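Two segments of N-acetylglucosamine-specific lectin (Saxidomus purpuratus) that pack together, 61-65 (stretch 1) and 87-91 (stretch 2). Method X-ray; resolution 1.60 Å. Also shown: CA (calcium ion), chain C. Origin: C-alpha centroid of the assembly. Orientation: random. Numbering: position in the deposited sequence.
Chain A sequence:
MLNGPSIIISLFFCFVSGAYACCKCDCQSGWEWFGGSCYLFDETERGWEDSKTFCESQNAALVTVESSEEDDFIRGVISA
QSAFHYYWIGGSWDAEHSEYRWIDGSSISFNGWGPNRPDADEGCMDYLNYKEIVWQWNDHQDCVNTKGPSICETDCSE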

ATOM      1  N   ALA A  61       9.912  -7.815   9.085  1.00  6.65           N
ATOM      2  CA  ALA A  61      11.328  -7.435   9.052  1.00  6.68           C
ATOM      3  C   ALA A  61      11.432  -5.968   9.401  1.00  6.32           C
ATOM      4  O   ALA A  61      10.475  -5.251   9.264  1.00  6.58           O
ATOM      5  N   LEU A  62      12.611  -5.537   9.870  1.00  5.71           N
ATOM      6  CA  LEU A  62      12.792  -4.100  10.070  1.00  5.73           C
ATOM      7  C   LEU A  62      12.464  -3.371   8.749  1.00  5.80           C
ATOM      8  O   LEU A  62      12.789  -3.841   7.644  1.00  6.15           O
ATOM      9  N   VAL A  63      11.776  -2.218   8.877  1.00  5.67           N
ATOM     10  CA  VAL A  63      11.258  -1.465   7.768  1.00  6.47           C
ATOM     11  C   VAL A  63      12.350  -1.068   6.776  1.00  6.48           C
ATOM     12  O   VAL A  63      13.416  -0.689   7.160  1.00  6.91           O
ATOM     13  N   THR A  64      12.035  -1.181   5.490  1.00  7.71           N
ATOM     14  CA  THR A  64      12.904  -0.689   4.412  1.00  9.11           C
ATOM     15  C   THR A  64      12.120   0.419   3.701  1.00  9.76           C
ATOM     16  O   THR A  64      10.937   0.326   3.618  1.00  9.30           O
ATOM     17  N   VAL A  65      12.823   1.511   3.330  1.00 11.56           N
ATOM     18  CA  VAL A  65      12.144   2.770   2.926  1.00 12.35           C
ATOM     19  C   VAL A  65      12.531   3.089   1.481  1.00 13.75           C
ATOM     20  O   VAL A  65      13.575   3.701   1.246  1.00 14.77           O
ATOM     21  N   TYR A  87      14.483   5.567  16.150  1.00  9.12           N
ATOM     22  CA  TYR A  87      13.908   4.235  15.930  1.00  8.83           C
ATOM     23  C   TYR A  87      14.837   3.477  14.987  1.00  8.01           C
ATOM     24  O   TYR A  87      15.144   3.987  13.943  1.00  8.95           O
ATOM     25  N   TRP A  88      15.128   2.217  15.314  1.00  8.18           N
ATOM     26  CA  TRP A  88      15.883   1.363  14.367  1.00  7.56           C
ATOM     27  C   TRP A  88      15.066   1.026  13.126  1.00  7.45           C
ATOM     28  O   TRP A  88      13.852   0.712  13.244  1.00  7.72           O
ATOM     29  N   ILE A  89      15.748   0.979  11.973  1.00  6.16           N
ATOM     30  CA  ILE A  89      15.149   0.581  10.700  1.00  6.43           C
ATOM     31  C   ILE A  89      16.069  -0.432  10.004  1.00  6.28           C
ATOM     32  O   ILE A  89      17.146  -0.700  10.461  1.00  6.50           O
ATOM     33  N   GLY A  90      15.552  -0.998   8.951  1.00  6.40           N
ATOM     34  CA  GLY A  90      16.122  -2.170   8.266  1.00  6.96           C
ATOM     35  C   GLY A  90      17.181  -1.785   7.249  1.00  7.33           C
ATOM     36  O   GLY A  90      17.138  -2.276   6.116  1.00  8.41           O
ATOM     37  N   GLY A  91      18.155  -0.974   7.673  1.00  8.08           N
ATOM     38  CA  GLY A  91      19.335  -0.680   6.815  1.00  8.15           C
ATOM     39  C   GLY A  91      20.603  -0.764   7.613  1.00  7.82           C
ATOM     40  O   GLY A  91      20.668  -0.528   8.813  1.00  7.43           O
TER

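Contact between the two stretches centres on Leu-62, Gly-90 and Ile-89, which account for most of the 279 Å² buried in total. The register is set by the first pair: the CA atoms of Leu-62 and Gly-90 lie 4.3 Å apart, the nearest approach of the two backbones by that measure, and each of these residues has 62 Å² covered by the opposing stretch.

Leu-62 is the residue whose CA-to-CB bond points toward stretch 2. Its CB comes within 3.4 Å of Gly-90 CA, a van der Waals contact at short range, and lies 3.9 Å from Ile-89 C, so the base of the side chain rests on backbone. With chi1 at -77° (m) and chi2 at 166° (t), the side chain sends CD2 back along stretch 2 from Gly-90 toward Trp-88, so that Leu-62 CD2 lies 3.9 Å from Trp-88 O. The indole beyond contributes little here: Trp-88 starts sideways and its end leads away, with NE1 hydrogen-bonded elsewhere in the structure.

The close approach depends on Gly-90 having no side chain. An ideal CB built on this residue would point toward stretch 1 and fall 2.4 Å from Leu-62 O and 2.8 Å from Val-63 O, both clashes, and a tight 3.4 Å from Thr-64 CG2. The same proximity allows the one hydrogen bond across the stretches: Gly-90 N donates to Val-63 O at 2.8 Å, with an N-H...O angle of 145°, a short bond that is somewhat bent.

Ile-89, with 54 Å² covered, meets Val-63 in an apolar contact. Both CA-to-CB bonds point sideways, yet the side chains converge, Val-63 CG1 lying 3.5 Å from Ile-89 CG2. Val-63 adopts p (chi1 66°); Ile-89 combines p at chi1 (64°) with t at chi2 (175°), extending CD1 from CG1 on a different branch from the methyl that makes this closest contact. Both residues are buried, consistent with their apolar character.

Thr-64 adds a smaller contact, its CG2 lying 3.7 Å from Gly-90 O. Its rotamer is p (chi1 60°), and OG1 is hydrogen-bonded to a residue just outside the stretches. The backbone carbonyl serves the metal: Thr-64 O binds the calcium ion CA at 2.4 Å, while the oxygens of waters 1 and 2 each lie 2.5 Å from CA, and five further ligand atoms come from elsewhere in the structure. The calcium site thus adjoins the packing at Thr-64, the residue directly after the carbonyl that accepts the Gly-90 hydrogen bond.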

ATOM      1  CB  ALA A  61      11.900  -7.687   7.678  1.00  6.81           C
ATOM      2  CB  LEU A  62      14.231  -3.829  10.528  1.00  5.97           C
ATOM      3  CG  LEU A  62      14.577  -4.122  11.973  1.00  5.68           C
ATOM      4  CD1 LEU A  62      16.086  -4.126  12.158  1.00  6.33           C
ATOM      5  CD2 LEU A  62      13.894  -3.132  12.887  1.00  6.47           C
ATOM      6  CB  VAL A  63      10.495  -0.226   8.264  1.00  6.78           C
ATOM      7  CG1 VAL A  63      11.411   0.767   8.949  1.00  7.08           C
ATOM      8  CG2 VAL A  63       9.692   0.403   7.136  1.00  7.41           C
ATOM      9  CB  THR A  64      13.287  -1.844   3.494  1.00 10.25           C
ATOM     10  OG1 THR A  64      12.068  -2.347   2.968  1.00 10.69           O
ATOM     11  CG2 THR A  64      14.028  -2.903   4.268  1.00  9.85           C
ATOM     12  CB  VAL A  65      12.453   3.930   3.879  1.00 12.40           C
ATOM     13  CG1 VAL A  65      11.582   5.151   3.544  1.00 11.80           C
ATOM     14  CG2 VAL A  65      12.284   3.520   5.339  1.00 12.60           C
ATOM     15  CB  TYR A  87      12.524   4.325  15.282  1.00  9.46           C
ATOM     16  CG  TYR A  87      11.411   4.834  16.153  1.00  9.74           C
ATOM     17  CD1 TYR A  87      11.286   6.182  16.415  1.00  9.89           C
ATOM     18  CD2 TYR A  87      10.453   3.980  16.666  1.00 10.12           C
ATOM     19  CE1 TYR A  87      10.235   6.679  17.176  1.00 10.44           C
ATOM     20  CE2 TYR A  87       9.401   4.457  17.438  1.00 10.73           C
ATOM     21  CZ  TYR A  87       9.295   5.816  17.696  1.00 10.95           C
ATOM     22  OH  TYR A  87       8.288   6.323  18.494  1.00 11.55           O
ATOM     23  CB  TRP A  88      16.318   0.056  15.046  1.00  8.12           C
ATOM     24  CG  TRP A  88      17.303   0.260  16.159  1.00  8.21           C
ATOM     25  CD1 TRP A  88      17.162  -0.185  17.424  1.00  9.29           C
ATOM     26  CD2 TRP A  88      18.539   1.005  16.136  1.00  9.52           C
ATOM     27  NE1 TRP A  88      18.248   0.154  18.186  1.00  9.92           N
ATOM     28  CE2 TRP A  88      19.084   0.905  17.432  1.00 10.09           C
ATOM     29  CE3 TRP A  88      19.238   1.711  15.150  1.00 10.17           C
ATOM     30  CZ2 TRP A  88      20.317   1.464  17.780  1.00 10.14           C
ATOM     31  CZ3 TRP A  88      20.452   2.276  15.495  1.00 11.27           C
ATOM     32  CH2 TRP A  88      20.958   2.157  16.793  1.00 10.99           C
ATOM     33  CB  ILE A  89      14.827   1.776   9.798  1.00  6.70           C
ATOM     34  CG1 ILE A  89      16.084   2.545   9.361  1.00  6.86           C
ATOM     35  CG2 ILE A  89      13.839   2.684  10.495  1.00  6.74           C
ATOM     36  CD1 ILE A  89      15.819   3.662   8.355  1.00  7.15           C
TER
HETATM   37 CA    CA C 201       9.030  -0.598   2.512  1.00 11.63          CA
HETATM   38  O   HOH W   1       7.306  -0.567   0.737  1.00 15.55           O
HETATM   39  O   HOH W   2       9.322  -2.891   1.594  1.00 11.13           O